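Local coordinates for major exported protein (Pseudomonas aeruginosa, PDB 3HE1), which is a secreted Hcp-family protein, assembled here from six copies, that probably serves as a ring-forming component or effector of the type VI secretion system, at residues T114-Q119 / E138-V143; A27-T32 / V166-R171. All blocks are in the same frame, centred on the assembly; numbering follows the deposited sequence.

How the interactions relate
Both contacts belong to the curled antiparallel sheet of this Hcp chain, with centres about 4 Å apart. Strands 112-123 and 27-33 are neighbours in it, as are 140-149 and 162-169, so each contact joins one member of the first pair to one of the second. Interaction 1 lies at a partly buried corner. It combines a backbone bond with a small apolar contact, and the carboxylates of Glu138 and Asp139 pair with Arg171 at the end of segment 166-171. Interaction 2 spans the core and is wholly side-chain, with no hydrogen bond across it. Val116 of interaction 1 touches both Met29 and Phe168 of interaction 2, which makes the two cores continuous.

Interaction 1: T114-Q119 / E138-V143; sequences TKVEIQ and EDAIIV
Thr114 meets Asp139 where both segments turn a corner, and their CA atoms lie 4.6 Å apart. The amide N of Asp139 donates to Thr114 O at 3.2 Å, with a fairly straight N-H (166°). The donor sits well above the carbonyl plane, 57° out of it, so the bond does not use a lone pair. Lys115 forms an antiparallel non-hydrogen-bonded pair with Glu138, and both side chains leave the same face of the sheet. Their charged ends have other partners. Lys115 NZ forms a salt bridge along its own strand with Glu117 OE1, at 3.2 Å, while Glu138 OE1 forms one with Arg171. Asp139 OD2 is bound by the same arginine, which ties the two acids of the corner to one guanidinium group. Val116 is buried. Its CG1 is anti to the backbone N (chi1 172°), and this places CG2 as the branch that meets Ala140 CB, at 4.2 Å. Met29 and Phe168 also touch Val116, so this small contact continues into the core. Further along, Glu117 OE2 accepts from Gln119 NE2 through its anti lone pair, at 3.2 Å. Glu117 therefore links Lys115 and Gln119, the residues two before and two after it on the same face, with one oxygen for each. Beyond Val116 the two segments separate. Two bulges mark the corner. Thr114 and Lys115 both face Thr32 in a classic beta bulge, and Asp139, in the left-handed backbone region, joins Ala140 opposite Leu113 in a G1 beta bulge.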
loop_
_atom_site.group_PDB
_atom_site.type_symbol
_atom_site.label_atom_id
_atom_site.label_comp_id
_atom_site.label_asym_id
_atom_site.label_seq_id
_atom_site.Cartn_x
_atom_site.Cartn_y
_atom_site.Cartn_z
ATOM N N THR A 114 9.684 -20.482 31.104
ATOM C CA THR A 114 11.064 -20.954 31.333
ATOM C C THR A 114 11.912 -21.065 30.058
ATOM O O THR A 114 13.083 -20.671 30.046
ATOM C CB THR A 114 11.129 -22.294 32.091
ATOM O OG1 THR A 114 10.953 -22.056 33.492
ATOM C CG2 THR A 114 12.476 -22.939 31.877
ATOM N N LYS A 115 11.324 -21.603 28.991
ATOM C CA LYS A 115 12.017 -21.680 27.708
ATOM C C LYS A 115 11.076 -21.652 26.510
ATOM O O LYS A 115 10.173 -22.475 26.394
ATOM C CB LYS A 115 12.922 -22.915 27.632
ATOM C CG LYS A 115 13.707 -23.008 26.334
ATOM C CD LYS A 115 14.997 -23.830 26.486
ATOM C CE LYS A 115 14.780 -25.293 26.147
ATOM N NZ LYS A 115 16.072 -25.964 25.815
ATOM N N VAL A 116 11.295 -20.677 25.635
ATOM C CA VAL A 116 10.709 -20.662 24.307
ATOM C C VAL A 116 11.868 -20.911 23.371
ATOM O O VAL A 116 12.891 -20.219 23.454
ATOM C CB VAL A 116 10.126 -19.290 23.967
ATOM C CG1 VAL A 116 9.697 -19.240 22.486
ATOM C CG2 VAL A 116 8.990 -18.953 24.922
ATOM N N GLU A 117 11.728 -21.896 22.494
ATOM C CA GLU A 117 12.831 -22.263 21.632
ATOM C C GLU A 117 12.339 -22.482 20.232
ATOM O O GLU A 117 11.539 -23.383 19.997
ATOM C CB GLU A 117 13.505 -23.528 22.139
ATOM C CG GLU A 117 14.377 -24.220 21.105
ATOM C CD GLU A 117 15.333 -25.233 21.727
ATOM O OE1 GLU A 117 15.881 -24.942 22.815
ATOM O OE2 GLU A 117 15.537 -26.317 21.127
ATOM N N ILE A 118 12.833 -21.640 19.325
ATOM C CA ILE A 118 12.439 -21.587 17.921
ATOM C C ILE A 118 13.472 -22.292 17.041
ATOM O O ILE A 118 14.633 -21.905 16.981
ATOM C CB ILE A 118 12.329 -20.126 17.422
ATOM C CG1 ILE A 118 11.234 -19.369 18.161
ATOM C CG2 ILE A 118 12.019 -20.087 15.943
ATOM C CD1 ILE A 118 9.852 -19.753 17.708
ATOM N N GLN A 119 13.031 -23.319 16.339
ATOM C CA GLN A 119 13.924 -24.107 15.532
ATOM C C GLN A 119 13.685 -23.855 14.059
ATOM O O GLN A 119 12.580 -24.052 13.559
ATOM C CB GLN A 119 13.720 -25.586 15.831
ATOM C CG GLN A 119 14.191 -25.986 17.201
ATOM C CD GLN A 119 14.392 -27.486 17.308
ATOM O OE1 GLN A 119 14.016 -28.249 16.403
ATOM N NE2 GLN A 119 14.986 -27.920 18.418
ATOM N N GLU A 138 15.092 -17.531 27.181
ATOM C CA GLU A 138 15.101 -17.961 28.573
ATOM C C GLU A 138 14.267 -16.962 29.379
ATOM O O GLU A 138 14.350 -15.753 29.153
ATOM C CB GLU A 138 16.543 -18.048 29.123
ATOM C CG GLU A 138 17.494 -18.825 28.208
ATOM C CD GLU A 138 18.707 -19.420 28.911
ATOM O OE1 GLU A 138 18.777 -19.376 30.160
ATOM O OE2 GLU A 138 19.590 -19.948 28.197
ATOM N N ASP A 139 13.452 -17.481 30.298
ATOM C CA ASP A 139 12.621 -16.672 31.202
ATOM C C ASP A 139 11.807 -15.590 30.497
ATOM O O ASP A 139 11.768 -14.436 30.920
ATOM C CB ASP A 139 13.454 -16.091 32.348
ATOM C CG ASP A 139 14.203 -17.169 33.131
ATOM O OD1 ASP A 139 14.049 -18.371 32.812
ATOM O OD2 ASP A 139 14.957 -16.813 34.061
ATOM N N ALA A 140 11.125 -16.008 29.436
ATOM C CA ALA A 140 10.345 -15.115 28.609
ATOM C C ALA A 140 8.960 -14.882 29.193
ATOM O O ALA A 140 8.485 -15.641 30.037
ATOM C CB ALA A 140 10.250 -15.666 27.182
ATOM N N ILE A 141 8.322 -13.811 28.741
ATOM C CA ILE A 141 6.990 -13.438 29.190
ATOM C C ILE A 141 6.178 -13.049 27.957
ATOM O O ILE A 141 6.672 -12.320 27.096
ATOM C CB ILE A 141 7.062 -12.276 30.200
ATOM C CG1 ILE A 141 7.715 -12.757 31.503
ATOM C CG2 ILE A 141 5.687 -11.735 30.465
ATOM C CD1 ILE A 141 8.571 -11.724 32.225
ATOM N N ILE A 142 4.953 -13.555 27.835
ATOM C CA ILE A 142 4.126 -13.182 26.678
ATOM C C ILE A 142 3.440 -11.818 26.871
ATOM O O ILE A 142 2.610 -11.654 27.765
ATOM C CB ILE A 142 3.059 -14.241 26.375
ATOM C CG1 ILE A 142 3.695 -15.626 26.319
ATOM C CG2 ILE A 142 2.325 -13.905 25.075
ATOM C CD1 ILE A 142 2.757 -16.688 25.771
ATOM N N VAL A 143 3.769 -10.844 26.024
ATOM C CA VAL A 143 3.325 -9.480 26.273
ATOM C C VAL A 143 2.078 -9.050 25.505
ATOM O O VAL A 143 1.431 -8.079 25.878
ATOM C CB VAL A 143 4.466 -8.475 26.083
ATOM C CG1 VAL A 143 5.380 -8.512 27.301
ATOM C CG2 VAL A 143 5.249 -8.798 24.829
#

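Interaction 2: A27-T32 / V166-R171; sequences AYMSIT and VHFTYR
Met29 and Ile31 meet Phe168 in a Met-aromatic and aliphatic cluster between strands 27-33 and 162-169, across the interior of the curled, barrel-like Hcp sheet. The backbones are far apart, with 11.2 Å between the CA atoms of Ile31 and Phe168, so side chains alone bridge the gap. The closer packing is at the CE1-CZ edge of the Phe168 ring. Ile31 CD1 comes in at this edge, near the ring plane, 3.9 Å from Phe168 CE1 and 4.0 Å from CZ. Met29, present as selenomethionine, completes the packed side. Its chain is extended through chi1 (178°) and chi2, which carries SE to within 4.1 Å of Phe168 CZ. SE lies 5.1 Å from the ring centroid and 54° off the ring normal, a slanted approach. Ile92 of strand 86-95 packs against both Met29 and Phe168. All three touching residues are buried. On the looser side, the alternating residues Ser30, Thr32, His167 and Thr169 are partly exposed and make no contact across the two segments. Ser30, for example, packs on Glu117 and Thr40. Within its own strand, Phe168 has one ring face covered by Val166, whose CG1 sits 3.7 Å above the ring plane, displaced toward the rim.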
loop_
_atom_site.group_PDB
_atom_site.type_symbol
_atom_site.label_atom_id
_atom_site.label_comp_id
_atom_site.label_asym_id
_atom_site.label_seq_id
_atom_site.Cartn_x
_atom_site.Cartn_y
_atom_site.Cartn_z
ATOM N N ALA A 27 9.492 -22.767 10.734
ATOM C CA ALA A 27 10.116 -22.918 12.030
ATOM C C ALA A 27 9.135 -23.713 12.885
ATOM O O ALA A 27 7.922 -23.730 12.606
ATOM C CB ALA A 27 10.396 -21.556 12.636
ATOM N N TYR A 28 9.652 -24.407 13.893
ATOM C CA TYR A 28 8.795 -25.085 14.866
ATOM C C TYR A 28 9.239 -24.606 16.218
ATOM O O TYR A 28 10.402 -24.269 16.389
ATOM C CB TYR A 28 8.890 -26.609 14.747
ATOM C CG TYR A 28 8.230 -27.133 13.492
ATOM C CD1 TYR A 28 6.856 -27.345 13.449
ATOM C CD2 TYR A 28 8.972 -27.386 12.340
ATOM C CE1 TYR A 28 6.238 -27.806 12.300
ATOM C CE2 TYR A 28 8.363 -27.856 11.180
ATOM C CZ TYR A 28 6.995 -28.061 11.169
ATOM O OH TYR A 28 6.374 -28.525 10.027
HETATM N N MSE A 29 8.324 -24.547 17.171
HETATM C CA MSE A 29 8.654 -23.958 18.464
HETATM C C MSE A 29 8.198 -24.832 19.628
HETATM O O MSE A 29 7.315 -25.667 19.494
HETATM C CB MSE A 29 8.053 -22.547 18.569
HETATM C CG MSE A 29 8.265 -21.810 19.906
HETATM SE SE MSE A 29 7.347 -20.091 19.819
HETATM C CE MSE A 29 5.822 -20.737 18.785
ATOM N N SER A 30 8.823 -24.640 20.775
ATOM C CA SER A 30 8.398 -25.320 21.974
ATOM C C SER A 30 8.297 -24.281 23.058
ATOM O O SER A 30 9.100 -23.337 23.122
ATOM C CB SER A 30 9.388 -26.422 22.376
ATOM O OG SER A 30 10.650 -25.882 22.738
ATOM N N ILE A 31 7.286 -24.439 23.896
ATOM C CA ILE A 31 7.188 -23.610 25.071
ATOM C C ILE A 31 7.044 -24.459 26.319
ATOM O O ILE A 31 6.278 -25.406 26.352
ATOM C CB ILE A 31 6.052 -22.600 24.949
ATOM C CG1 ILE A 31 6.263 -21.778 23.663
ATOM C CG2 ILE A 31 5.995 -21.735 26.213
ATOM C CD1 ILE A 31 5.237 -20.684 23.393
ATOM N N THR A 32 7.846 -24.138 27.324
ATOM C CA THR A 32 7.679 -24.703 28.656
ATOM C C THR A 32 7.413 -23.554 29.609
ATOM O O THR A 32 8.242 -22.645 29.736
ATOM C CB THR A 32 8.928 -25.471 29.142
ATOM O OG1 THR A 32 9.127 -26.627 28.324
ATOM C CG2 THR A 32 8.752 -25.917 30.592
ATOM N N VAL A 166 2.051 -13.959 18.409
ATOM C CA VAL A 166 2.373 -13.860 19.832
ATOM C C VAL A 166 3.714 -13.174 20.084
ATOM O O VAL A 166 4.687 -13.446 19.390
ATOM C CB VAL A 166 2.372 -15.240 20.500
ATOM C CG1 VAL A 166 2.706 -15.111 21.980
ATOM C CG2 VAL A 166 1.019 -15.913 20.301
ATOM N N HIS A 167 3.749 -12.291 21.084
ATOM C CA HIS A 167 4.950 -11.523 21.422
ATOM C C HIS A 167 5.520 -11.873 22.782
ATOM O O HIS A 167 4.804 -11.882 23.782
ATOM C CB HIS A 167 4.650 -10.037 21.432
ATOM C CG HIS A 167 3.949 -9.561 20.217
ATOM N ND1 HIS A 167 4.254 -8.372 19.599
ATOM C CD2 HIS A 167 2.947 -10.120 19.487
ATOM C CE1 HIS A 167 3.467 -8.206 18.551
ATOM N NE2 HIS A 167 2.669 -9.259 18.461
ATOM N N PHE A 168 6.824 -12.123 22.809
ATOM C CA PHE A 168 7.525 -12.441 24.034
ATOM C C PHE A 168 8.594 -11.391 24.313
ATOM O O PHE A 168 9.321 -10.969 23.415
ATOM C CB PHE A 168 8.236 -13.785 23.916
ATOM C CG PHE A 168 7.424 -14.870 23.266
ATOM C CD1 PHE A 168 6.828 -15.866 24.040
ATOM C CD2 PHE A 168 7.295 -14.931 21.882
ATOM C CE1 PHE A 168 6.095 -16.898 23.447
ATOM C CE2 PHE A 168 6.565 -15.947 21.279
ATOM C CZ PHE A 168 5.968 -16.939 22.066
ATOM N N THR A 169 8.690 -10.966 25.562
ATOM C CA THR A 169 9.927 -10.401 26.034
ATOM C C THR A 169 10.657 -11.573 26.697
ATOM O O THR A 169 10.146 -12.697 26.691
ATOM C CB THR A 169 9.702 -9.220 26.983
ATOM O OG1 THR A 169 9.033 -9.669 28.168
ATOM C CG2 THR A 169 8.874 -8.138 26.275
ATOM N N TYR A 170 11.855 -11.321 27.222
ATOM C CA TYR A 170 12.722 -12.377 27.748
ATOM C C TYR A 170 13.933 -11.772 28.442
ATOM O O TYR A 170 14.266 -10.608 28.243
ATOM C CB TYR A 170 13.235 -13.255 26.613
ATOM C CG TYR A 170 13.854 -12.423 25.525
ATOM C CD1 TYR A 170 15.138 -11.914 25.657
ATOM C CD2 TYR A 170 13.140 -12.116 24.380
ATOM C CE1 TYR A 170 15.699 -11.136 24.664
ATOM C CE2 TYR A 170 13.690 -11.346 23.385
ATOM C CZ TYR A 170 14.968 -10.857 23.528
ATOM O OH TYR A 170 15.506 -10.078 22.527
ATOM N N ARG A 171 14.596 -12.580 29.251
ATOM C CA ARG A 171 15.781 -12.137 29.953
ATOM C C ARG A 171 17.013 -12.383 29.077
ATOM O O ARG A 171 18.060 -11.772 29.271
ATOM C CB ARG A 171 15.898 -12.865 31.296
ATOM C CG ARG A 171 17.281 -12.795 31.927
ATOM C CD ARG A 171 17.473 -13.822 33.046
ATOM N NE ARG A 171 17.324 -15.222 32.628
ATOM C CZ ARG A 171 18.331 -16.080 32.455
ATOM N NH1 ARG A 171 19.586 -15.690 32.640
ATOM N NH2 ARG A 171 18.083 -17.334 32.095
#